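PDB 2XPI: anaphase-promoting complex subunit cut9 from Schizosaccharomyces pombe, which serves as a TPR-repeat component of the anaphase-promoting complex, the E3 ubiquitin ligase that controls progression through mitosis and G1, and binds the subunit hcn1. Local coordinates for residues A248-Y260 with R272-H284. Residues are numbered along the deposited sequence; the frame is centred on the assembly and turned at random.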
loop_
_atom_site.group_PDB
_atom_site.type_symbol
_atom_site.label_atom_id
_atom_site.label_comp_id
_atom_site.label_asym_id
_atom_site.label_seq_id
_atom_site.Cartn_x
_atom_site.Cartn_y
_atom_site.Cartn_z
ATOM N N ALA A 248 0.796 -20.531 -28.520
ATOM C CA ALA A 248 1.794 -21.512 -28.109
ATOM C C ALA A 248 3.074 -21.435 -28.963
ATOM O O ALA A 248 4.190 -21.457 -28.430
ATOM C CB ALA A 248 1.199 -22.913 -28.158
ATOM N N ASP A 249 2.903 -21.356 -30.286
ATOM C CA ASP A 249 4.027 -21.247 -31.216
ATOM C C ASP A 249 4.818 -19.964 -31.012
ATOM O O ASP A 249 6.029 -20.012 -30.838
ATOM C CB ASP A 249 3.556 -21.349 -32.670
ATOM C CG ASP A 249 3.341 -22.791 -33.120
ATOM O OD1 ASP A 249 3.813 -23.715 -32.407
ATOM O OD2 ASP A 249 2.707 -22.996 -34.192
ATOM N N GLU A 250 4.136 -18.824 -31.034
ATOM C CA GLU A 250 4.774 -17.537 -30.815
ATOM C C GLU A 250 5.676 -17.532 -29.569
ATOM O O GLU A 250 6.756 -16.956 -29.591
ATOM C CB GLU A 250 3.723 -16.444 -30.659
ATOM C CG GLU A 250 2.951 -16.084 -31.904
ATOM C CD GLU A 250 1.822 -15.106 -31.599
ATOM O OE1 GLU A 250 1.082 -15.334 -30.615
ATOM O OE2 GLU A 250 1.674 -14.107 -32.336
ATOM N N GLU A 251 5.216 -18.165 -28.489
ATOM C CA GLU A 251 5.955 -18.222 -27.228
ATOM C C GLU A 251 7.268 -18.987 -27.352
ATOM O O GLU A 251 8.296 -18.543 -26.848
ATOM C CB GLU A 251 5.098 -18.829 -26.116
ATOM C CG GLU A 251 4.174 -17.827 -25.408
ATOM C CD GLU A 251 3.040 -18.505 -24.610
ATOM O OE1 GLU A 251 3.021 -19.764 -24.550
ATOM O OE2 GLU A 251 2.172 -17.773 -24.053
ATOM N N TRP A 252 7.237 -20.134 -28.023
ATOM C CA TRP A 252 8.454 -20.896 -28.265
ATOM C C TRP A 252 9.410 -20.167 -29.200
ATOM O O TRP A 252 10.610 -20.130 -28.957
ATOM C CB TRP A 252 8.133 -22.294 -28.793
ATOM C CG TRP A 252 7.774 -23.236 -27.699
ATOM C CD1 TRP A 252 6.515 -23.539 -27.249
ATOM C CD2 TRP A 252 8.684 -23.986 -26.887
ATOM N NE1 TRP A 252 6.591 -24.440 -26.210
ATOM C CE2 TRP A 252 7.912 -24.728 -25.970
ATOM C CE3 TRP A 252 10.078 -24.100 -26.844
ATOM C CZ2 TRP A 252 8.495 -25.577 -25.024
ATOM C CZ3 TRP A 252 10.647 -24.938 -25.911
ATOM C CH2 TRP A 252 9.858 -25.666 -25.013
ATOM N N ASP A 253 8.890 -19.584 -30.269
ATOM C CA ASP A 253 9.758 -18.836 -31.168
ATOM C C ASP A 253 10.373 -17.632 -30.453
ATOM O O ASP A 253 11.474 -17.191 -30.786
ATOM C CB ASP A 253 9.004 -18.396 -32.426
ATOM C CG ASP A 253 9.709 -17.260 -33.172
ATOM O OD1 ASP A 253 9.558 -16.086 -32.745
ATOM O OD2 ASP A 253 10.401 -17.536 -34.185
ATOM N N LEU A 254 9.659 -17.091 -29.475
ATOM C CA LEU A 254 10.180 -15.960 -28.753
ATOM C C LEU A 254 11.382 -16.419 -27.942
ATOM O O LEU A 254 12.472 -15.891 -28.134
ATOM C CB LEU A 254 9.122 -15.316 -27.864
ATOM C CG LEU A 254 9.591 -14.143 -26.992
ATOM C CD1 LEU A 254 10.145 -12.976 -27.795
ATOM C CD2 LEU A 254 8.461 -13.663 -26.133
ATOM N N VAL A 255 11.216 -17.404 -27.058
ATOM C CA VAL A 255 12.327 -17.758 -26.175
ATOM C C VAL A 255 13.494 -18.379 -26.920
ATOM O O VAL A 255 14.650 -18.255 -26.497
ATOM C CB VAL A 255 11.934 -18.629 -24.947
ATOM C CG1 VAL A 255 10.459 -18.549 -24.668
ATOM C CG2 VAL A 255 12.426 -20.051 -25.093
ATOM N N LEU A 256 13.199 -19.028 -28.039
ATOM C CA LEU A 256 14.250 -19.636 -28.842
ATOM C C LEU A 256 15.116 -18.587 -29.529
ATOM O O LEU A 256 16.293 -18.828 -29.771
ATOM C CB LEU A 256 13.672 -20.623 -29.854
ATOM C CG LEU A 256 13.885 -22.110 -29.519
ATOM C CD1 LEU A 256 14.135 -22.326 -28.026
ATOM C CD2 LEU A 256 12.720 -22.969 -30.001
ATOM N N LYS A 257 14.548 -17.419 -29.811
ATOM C CA LYS A 257 15.265 -16.401 -30.577
ATOM C C LYS A 257 15.863 -15.298 -29.691
ATOM O O LYS A 257 16.616 -14.445 -30.159
ATOM C CB LYS A 257 14.359 -15.815 -31.666
ATOM N N LEU A 258 15.538 -15.335 -28.405
ATOM C CA LEU A 258 16.098 -14.405 -27.424
ATOM C C LEU A 258 17.657 -14.446 -27.366
ATOM O O LEU A 258 18.284 -15.459 -27.686
ATOM C CB LEU A 258 15.503 -14.727 -26.058
ATOM C CG LEU A 258 14.569 -13.738 -25.357
ATOM C CD1 LEU A 258 13.506 -13.167 -26.276
ATOM C CD2 LEU A 258 13.941 -14.390 -24.105
ATOM N N ASN A 259 18.269 -13.338 -26.963
ATOM C CA ASN A 259 19.722 -13.207 -26.907
ATOM C C ASN A 259 20.234 -13.369 -25.467
ATOM O O ASN A 259 20.359 -12.401 -24.708
ATOM C CB ASN A 259 20.111 -11.842 -27.487
ATOM C CG ASN A 259 21.604 -11.506 -27.327
ATOM O OD1 ASN A 259 22.447 -12.368 -27.048
ATOM N ND2 ASN A 259 21.927 -10.228 -27.524
ATOM N N TYR A 260 20.538 -14.602 -25.096
ATOM C CA TYR A 260 20.807 -14.903 -23.707
ATOM C C TYR A 260 22.126 -14.337 -23.185
ATOM O O TYR A 260 22.386 -14.373 -21.983
ATOM C CB TYR A 260 20.652 -16.404 -23.439
ATOM C CG TYR A 260 19.206 -16.848 -23.539
ATOM C CD1 TYR A 260 18.286 -16.512 -22.549
ATOM C CD2 TYR A 260 18.750 -17.562 -24.629
ATOM C CE1 TYR A 260 16.965 -16.895 -22.638
ATOM C CE2 TYR A 260 17.435 -17.944 -24.732
ATOM C CZ TYR A 260 16.547 -17.610 -23.737
ATOM O OH TYR A 260 15.231 -17.998 -23.846
ATOM N N ARG A 272 17.585 -20.020 -20.485
ATOM C CA ARG A 272 16.686 -20.511 -21.524
ATOM C C ARG A 272 15.849 -21.702 -21.061
ATOM O O ARG A 272 14.660 -21.758 -21.356
ATOM C CB ARG A 272 17.447 -20.865 -22.799
ATOM C CG ARG A 272 16.585 -21.488 -23.865
ATOM C CD ARG A 272 17.231 -21.383 -25.227
ATOM N NE ARG A 272 18.678 -21.546 -25.141
ATOM C CZ ARG A 272 19.276 -22.722 -24.989
ATOM N NH1 ARG A 272 18.528 -23.828 -24.921
ATOM N NH2 ARG A 272 20.604 -22.796 -24.906
ATOM N N SER A 273 16.458 -22.643 -20.335
ATOM C CA SER A 273 15.717 -23.797 -19.804
ATOM C C SER A 273 14.663 -23.355 -18.786
ATOM O O SER A 273 13.566 -23.901 -18.738
ATOM C CB SER A 273 16.651 -24.836 -19.156
ATOM O OG SER A 273 17.712 -25.255 -20.013
ATOM N N LEU A 274 14.999 -22.377 -17.953
ATOM C CA LEU A 274 14.027 -21.826 -17.013
ATOM C C LEU A 274 12.808 -21.300 -17.746
ATOM O O LEU A 274 11.682 -21.549 -17.334
ATOM C CB LEU A 274 14.644 -20.688 -16.194
ATOM C CG LEU A 274 15.053 -20.904 -14.735
ATOM C CD1 LEU A 274 15.511 -22.312 -14.463
ATOM C CD2 LEU A 274 16.130 -19.905 -14.362
ATOM N N TYR A 275 13.030 -20.562 -18.830
ATOM C CA TYR A 275 11.921 -19.979 -19.589
ATOM C C TYR A 275 11.055 -21.054 -20.249
ATOM O O TYR A 275 9.834 -21.018 -20.174
ATOM C CB TYR A 275 12.447 -18.967 -20.617
ATOM C CG TYR A 275 12.805 -17.639 -19.988
ATOM C CD1 TYR A 275 13.242 -16.568 -20.753
ATOM C CD2 TYR A 275 12.690 -17.463 -18.617
ATOM C CE1 TYR A 275 13.542 -15.358 -20.168
ATOM C CE2 TYR A 275 13.001 -16.274 -18.028
ATOM C CZ TYR A 275 13.426 -15.220 -18.804
ATOM O OH TYR A 275 13.727 -14.030 -18.179
ATOM N N MET A 276 11.697 -22.024 -20.879
ATOM C CA MET A 276 10.981 -23.122 -21.498
ATOM C C MET A 276 10.052 -23.843 -20.510
ATOM O O MET A 276 9.015 -24.364 -20.903
ATOM C CB MET A 276 11.962 -24.077 -22.191
ATOM C CG MET A 276 12.595 -23.457 -23.452
ATOM S SD MET A 276 13.922 -24.433 -24.207
ATOM C CE MET A 276 13.754 -25.851 -23.164
ATOM N N LEU A 277 10.400 -23.852 -19.229
ATOM C CA LEU A 277 9.536 -24.481 -18.229
ATOM C C LEU A 277 8.200 -23.763 -18.084
ATOM O O LEU A 277 7.257 -24.330 -17.535
ATOM C CB LEU A 277 10.200 -24.526 -16.853
ATOM C CG LEU A 277 11.445 -25.366 -16.600
ATOM C CD1 LEU A 277 11.604 -25.510 -15.101
ATOM C CD2 LEU A 277 11.355 -26.739 -17.264
ATOM N N LYS A 278 8.128 -22.512 -18.540
ATOM C CA LYS A 278 6.896 -21.719 -18.441
ATOM C C LYS A 278 5.916 -22.009 -19.578
ATOM O O LYS A 278 4.777 -21.540 -19.563
ATOM C CB LYS A 278 7.220 -20.223 -18.435
ATOM C CG LYS A 278 7.955 -19.751 -17.195
ATOM C CD LYS A 278 7.296 -20.355 -15.967
ATOM C CE LYS A 278 7.774 -19.722 -14.668
ATOM N NZ LYS A 278 6.880 -20.150 -13.546
ATOM N N LEU A 279 6.370 -22.800 -20.545
ATOM C CA LEU A 279 5.773 -22.848 -21.868
ATOM C C LEU A 279 4.846 -24.025 -22.110
ATOM O O LEU A 279 4.640 -24.860 -21.235
ATOM C CB LEU A 279 6.881 -22.891 -22.907
ATOM C CG LEU A 279 7.357 -21.569 -23.500
ATOM C CD1 LEU A 279 6.987 -20.374 -22.638
ATOM C CD2 LEU A 279 8.847 -21.668 -23.741
ATOM N N ASN A 280 4.297 -24.080 -23.321
ATOM C CA ASN A 280 3.430 -25.174 -23.732
ATOM C C ASN A 280 4.118 -26.530 -23.649
ATOM O O ASN A 280 5.077 -26.809 -24.384
ATOM C CB ASN A 280 2.910 -24.968 -25.151
ATOM C CG ASN A 280 1.850 -25.984 -25.521
ATOM O OD1 ASN A 280 2.155 -27.103 -25.950
ATOM N ND2 ASN A 280 0.587 -25.610 -25.335
ATOM N N LYS A 281 3.586 -27.381 -22.777
ATOM C CA LYS A 281 4.149 -28.696 -22.503
ATOM C C LYS A 281 4.144 -29.667 -23.688
ATOM O O LYS A 281 5.000 -30.552 -23.750
ATOM C CB LYS A 281 3.413 -29.334 -21.318
ATOM C CG LYS A 281 4.321 -29.775 -20.195
ATOM C CD LYS A 281 5.184 -28.626 -19.710
ATOM C CE LYS A 281 4.333 -27.463 -19.243
ATOM N NZ LYS A 281 5.155 -26.396 -18.621
ATOM N N THR A 282 3.197 -29.513 -24.618
ATOM C CA THR A 282 2.956 -30.550 -25.633
ATOM C C THR A 282 3.707 -30.390 -26.963
ATOM O O THR A 282 4.141 -31.383 -27.549
ATOM C CB THR A 282 1.426 -30.772 -25.914
ATOM O OG1 THR A 282 0.916 -29.751 -26.790
ATOM C CG2 THR A 282 0.625 -30.794 -24.612
ATOM N N SER A 283 3.868 -29.155 -27.433
ATOM C CA SER A 283 4.326 -28.921 -28.806
ATOM C C SER A 283 5.810 -29.183 -29.062
ATOM O O SER A 283 6.195 -29.574 -30.163
ATOM C CB SER A 283 3.952 -27.509 -29.269
ATOM O OG SER A 283 4.228 -26.542 -28.272
ATOM N N HIS A 284 6.636 -28.956 -28.048
ATOM C CA HIS A 284 8.077 -29.102 -28.182
ATOM C C HIS A 284 8.591 -30.022 -27.093
ATOM O O HIS A 284 9.474 -29.653 -26.310
ATOM C CB HIS A 284 8.750 -27.742 -28.063
ATOM C CG HIS A 284 8.381 -26.794 -29.154
ATOM N ND1 HIS A 284 9.290 -26.343 -30.085
ATOM C CD2 HIS A 284 7.197 -26.222 -29.472
ATOM C CE1 HIS A 284 8.683 -25.524 -30.925
ATOM N NE2 HIS A 284 7.412 -25.438 -30.578
#
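The indole of Trp252 lies between Leu279 and His284. Leu279 CD2 sits over one face, 3.9 Å from the centroid of the Trp252 six-membered ring; its branched end reaches both the indole and Val255. On the opposite face the His284 imidazole, flat enough to stack, lies offset on the five-membered ring, planes 10° apart, and His284 CB rests over the six-membered ring. Asn280 O lies at the edge, in the plane of the indole, and takes a weak hydrogen bond from Trp252 NE1 (3.4 Å). Met276 comes in obliquely, its side chain at about a right angle to that of Trp252, with CG 3.5 Å from Trp252 CZ3. Tryptophan suits this place by offering two broad faces and one donor; an alanine here would probably leave His284 without its stacking partner and open a gap beside Leu279 and Met276. Asn280 has a side-chain carbonyl that can accept from the chain just ahead: OD1 takes Thr282 N in an Asx turn and Ser283 N in an Asx motif, which probably helps hold the bend that brings His284 to the indole.

Val255 CG1 meets Leu279 CD2 tip to tip at 3.6 Å. Tyr260 takes Arg272 CB over one ring face, and its OH bonds Val255 O, which helps hold the ring against the arginine's aliphatic stem. Helix 248-257 and the 272-276 part of helix 268-276 run antiparallel, joining TPR 5 to TPR 6 as in a TPR superhelix.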